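Local coordinates for protein oxidoreductase (Corynebacterium diphtheriae, PDB 3K1Y) that probably works as a flavin-dependent oxidoreductase of the NADPH-dependent FMN reductase family, with a flavodoxin-like fold, at residues S52-L56 with S57-P61; S133-D137 with Y138-P142. All coordinates share one frame; numbering follows the deposited sequence.

Contact 1 (S52-L56 with S57-P61)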
# COMPACT_ATOMS: atom_id res chain seq x y z
N SER A 52 -29.19 -3.56 -7.10
CA SER A 52 -29.52 -3.22 -5.73
C SER A 52 -28.49 -2.22 -5.22
O SER A 52 -27.36 -2.59 -4.93
CB SER A 52 -29.49 -4.48 -4.87
OG SER A 52 -29.58 -4.13 -3.51
N THR A 53 -28.89 -0.96 -5.13
CA THR A 53 -27.98 0.08 -4.67
C THR A 53 -28.18 0.35 -3.18
O THR A 53 -29.27 0.73 -2.76
CB THR A 53 -28.18 1.40 -5.44
OG1 THR A 53 -28.08 1.16 -6.85
CG2 THR A 53 -27.12 2.42 -5.04
N ILE A 54 -27.13 0.14 -2.40
CA ILE A 54 -27.17 0.35 -0.96
C ILE A 54 -26.38 1.58 -0.53
O ILE A 54 -25.15 1.60 -0.62
CB ILE A 54 -26.61 -0.88 -0.23
CG1 ILE A 54 -27.26 -2.16 -0.78
CG2 ILE A 54 -26.84 -0.75 1.27
CD1 ILE A 54 -28.76 -2.18 -0.65
N GLU A 55 -27.07 2.61 -0.06
CA GLU A 55 -26.42 3.83 0.41
C GLU A 55 -26.04 3.69 1.89
O GLU A 55 -26.91 3.64 2.76
CB GLU A 55 -27.37 5.04 0.23
CG GLU A 55 -27.52 5.51 -1.21
CD GLU A 55 -26.51 6.57 -1.59
OE1 GLU A 55 -25.31 6.39 -1.26
OE2 GLU A 55 -26.90 7.58 -2.21
N LEU A 56 -24.74 3.62 2.16
CA LEU A 56 -24.27 3.46 3.53
C LEU A 56 -24.75 4.56 4.48
O LEU A 56 -24.96 4.30 5.67
CB LEU A 56 -22.73 3.38 3.56
CG LEU A 56 -22.12 2.15 2.90
CD1 LEU A 56 -20.62 2.11 3.13
CD2 LEU A 56 -22.75 0.90 3.48
N SER A 57 -24.93 5.78 3.97
CA SER A 57 -25.39 6.89 4.82
C SER A 57 -26.84 6.68 5.27
O SER A 57 -27.34 7.40 6.14
CB SER A 57 -25.26 8.24 4.08
OG SER A 57 -26.08 8.31 2.93
N GLU A 58 -27.51 5.70 4.69
CA GLU A 58 -28.89 5.41 5.05
C GLU A 58 -28.93 4.19 5.96
O GLU A 58 -30.00 3.70 6.34
CB GLU A 58 -29.73 5.17 3.79
CG GLU A 58 -30.10 6.44 3.03
CD GLU A 58 -30.67 6.14 1.66
OE1 GLU A 58 -31.43 5.15 1.53
OE2 GLU A 58 -30.36 6.90 0.71
N LEU A 59 -27.75 3.69 6.31
CA LEU A 59 -27.64 2.53 7.17
C LEU A 59 -26.86 2.84 8.43
O LEU A 59 -26.50 1.93 9.18
CB LEU A 59 -26.93 1.40 6.43
CG LEU A 59 -27.63 0.71 5.26
CD1 LEU A 59 -26.76 -0.46 4.83
CD2 LEU A 59 -29.01 0.23 5.66
N ILE A 60 -26.59 4.12 8.68
CA ILE A 60 -25.80 4.48 9.85
C ILE A 60 -26.31 3.83 11.15
O ILE A 60 -25.54 3.20 11.87
CB ILE A 60 -25.72 6.00 9.99
CG1 ILE A 60 -25.06 6.59 8.73
CG2 ILE A 60 -24.88 6.36 11.21
CD1 ILE A 60 -25.01 8.09 8.69
N PRO A 61 -27.61 3.97 11.46
CA PRO A 61 -28.12 3.35 12.69
C PRO A 61 -28.05 1.82 12.71
O PRO A 61 -27.75 1.23 13.74
CB PRO A 61 -29.55 3.88 12.79
CG PRO A 61 -29.91 4.20 11.37
CD PRO A 61 -28.64 4.81 10.83
O HOH W 1 -24.08 6.69 1.43
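The carboxylates of Glu55 and Glu58 are the flat groups that come near each other, their planes turned 55° apart and their OE2 atoms 4.6 Å from one another. They do not stack: OE2 of Glu58 reaches over the aliphatic base of Glu55 and lies 3.6 Å from its CB, because the Glu58 chain runs extended beyond CG (chi2 168°). Glu55 instead bends at chi2, -90°, and its OE2 forms a salt bridge with Arg28, which probably offsets the closeness of two like charges. The other oxygen, Glu55 OE1, is hydrogen-bonded to water 1 at 3.0 Å, and the same water receives the backbone N-H of Ser57. Two successive backbone bonds close the bend: Glu58 N donates to Glu55 O at 2.9 Å, and Leu59 N to Leu56 O at 2.9 Å. On the apolar side CG2 of Ile54 meets CD1 of Leu59 at 3.6 Å. Ile79 of helix 74-85 packs against both of these side chains, while Leu56 turns inward onto Ile17, Leu103 and Phe107. Leu59 occupies the N-cap position of helix 60-63, while Ile60 packs on Met64 of the second subunit. This is a short 3-10 turn at the C-terminal end of a parallel strand, leading from an outermost strand of a flavodoxin-like sheet into the next helix.

Contact 2 (S133-D137 with Y138-P142)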
# COMPACT_ATOMS: atom_id res chain seq x y z
N SER A 133 -5.66 8.67 -6.87
CA SER A 133 -6.22 7.56 -7.62
C SER A 133 -5.68 6.19 -7.20
O SER A 133 -6.36 5.18 -7.38
CB SER A 133 -6.01 7.76 -9.13
OG SER A 133 -4.65 7.71 -9.47
N LEU A 134 -4.49 6.14 -6.61
CA LEU A 134 -3.95 4.85 -6.18
C LEU A 134 -4.63 4.31 -4.92
O LEU A 134 -4.18 3.32 -4.34
CB LEU A 134 -2.42 4.93 -5.96
CG LEU A 134 -1.51 5.22 -7.17
CD1 LEU A 134 -0.06 5.18 -6.72
CD2 LEU A 134 -1.74 4.21 -8.27
N VAL A 135 -5.70 4.97 -4.49
CA VAL A 135 -6.43 4.49 -3.32
C VAL A 135 -7.09 3.18 -3.73
O VAL A 135 -7.44 2.36 -2.89
CB VAL A 135 -7.52 5.48 -2.87
CG1 VAL A 135 -8.59 5.62 -3.96
CG2 VAL A 135 -8.15 4.98 -1.59
N LEU A 136 -7.27 2.99 -5.03
CA LEU A 136 -7.87 1.76 -5.53
C LEU A 136 -6.95 0.55 -5.32
O LEU A 136 -7.32 -0.41 -4.65
CB LEU A 136 -8.20 1.88 -7.02
CG LEU A 136 -9.34 2.83 -7.40
CD1 LEU A 136 -9.60 2.74 -8.91
CD2 LEU A 136 -10.61 2.46 -6.63
N ASP A 137 -5.75 0.62 -5.89
CA ASP A 137 -4.81 -0.49 -5.79
C ASP A 137 -4.08 -0.74 -4.49
O ASP A 137 -3.46 -1.78 -4.32
CB ASP A 137 -3.77 -0.40 -6.91
CG ASP A 137 -4.37 -0.69 -8.26
OD1 ASP A 137 -5.34 -1.49 -8.30
OD2 ASP A 137 -3.88 -0.14 -9.27
N TYR A 138 -4.16 0.21 -3.56
CA TYR A 138 -3.48 0.06 -2.28
C TYR A 138 -4.38 -0.00 -1.06
O TYR A 138 -3.91 -0.30 0.03
CB TYR A 138 -2.46 1.20 -2.12
CG TYR A 138 -1.28 1.05 -3.04
CD1 TYR A 138 -0.38 0.01 -2.88
CD2 TYR A 138 -1.10 1.92 -4.11
CE1 TYR A 138 0.68 -0.17 -3.76
CE2 TYR A 138 -0.04 1.75 -5.00
CZ TYR A 138 0.84 0.70 -4.82
OH TYR A 138 1.87 0.50 -5.71
N ALA A 139 -5.67 0.29 -1.25
CA ALA A 139 -6.63 0.24 -0.14
C ALA A 139 -7.85 -0.62 -0.45
O ALA A 139 -8.15 -1.55 0.31
CB ALA A 139 -7.05 1.66 0.25
N LEU A 140 -8.57 -0.34 -1.54
CA LEU A 140 -9.77 -1.13 -1.87
C LEU A 140 -9.48 -2.52 -2.40
O LEU A 140 -10.14 -3.50 -2.04
CB LEU A 140 -10.66 -0.42 -2.88
CG LEU A 140 -11.50 0.72 -2.31
CD1 LEU A 140 -10.65 1.97 -2.24
CD2 LEU A 140 -12.72 0.94 -3.18
N ARG A 141 -8.49 -2.61 -3.28
CA ARG A 141 -8.13 -3.89 -3.87
C ARG A 141 -7.69 -4.86 -2.77
O ARG A 141 -8.25 -5.94 -2.62
CB ARG A 141 -7.02 -3.67 -4.90
CG ARG A 141 -6.71 -4.88 -5.76
CD ARG A 141 -6.40 -4.48 -7.19
NE ARG A 141 -7.10 -5.38 -8.08
CZ ARG A 141 -7.81 -5.01 -9.14
NH1 ARG A 141 -7.91 -3.72 -9.46
NH2 ARG A 141 -8.44 -5.93 -9.85
N PRO A 142 -6.70 -4.47 -1.96
CA PRO A 142 -6.27 -5.40 -0.90
C PRO A 142 -7.44 -5.85 -0.02
O PRO A 142 -7.48 -7.00 0.42
CB PRO A 142 -5.25 -4.58 -0.12
CG PRO A 142 -4.68 -3.64 -1.19
CD PRO A 142 -5.94 -3.22 -1.92
O HOH W 2 -7.49 -0.79 -9.53
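The first turns of helix 135-146, the helical crossover of a beta-alpha-beta unit, bring Leu134 against Tyr138 and Asp137 against Arg141. The helix starts after Leu134 at the N-cap and soon widens into a pi-type turn: Leu140 N bonds to Val135 O at 3.2 Å, and Arg141 N to Leu136 O at 2.8 Å, both five residues back. Val135 O also takes a weak bond from Ala139 N. One step earlier, Tyr138 N bonds to Leu134 O with the usual four-residue spacing. The Tyr138 ring lies alongside Leu134, whose CB meets the ring edge in plane, 3.8 Å from CD2. Asp137 and Arg141 point the same way, their carboxylate and guanidinium planes 50° apart; OD1 of Asp137 forms a salt bridge with NH1 of Arg141 at 3.6 Å. Water 2, in the guanidinium plane, bridges this gap, donating to Asp137 OD1 at 2.6 Å and accepting a weak bond from Arg141 NH1. Bends at chi2 and chi3 (142° and -135°) carry the Arg141 chain past OD1, and its NH2 goes on to bond Val152 O. Val135 CG2 touches Leu140 CD1 at 4.0 Å. Tyr138 meets Tyr138 of the third subunit with nearly parallel rings, while Pro142 packs on Tyr138 of the fourth. Val135, Leu136 and Leu140 face strand 120-127, and Phe157 of strand 150-159 receives the first two.

Contact 1 comes first along the chain and is complete before contact 2 begins; their centres lie 22 Å apart, and their nearest atoms stay about 10 Å apart. Residues 52-61 carry the end of outermost strand 49-55 into helix 60-63, at one edge of the five-stranded parallel sheet of order 2-1-3-4-5. Residues 133-142 begin the helix that joins strands 120-127 and 150-159 and packs on both, toward the opposite edge of that sheet. Contact 1 is thus a strand-to-helix turn, and contact 2 the first turns of a crossover helix. Each also reaches other copies: contact 1 the second subunit, contact 2 the third and fourth, consistent with a tetrameric assembly.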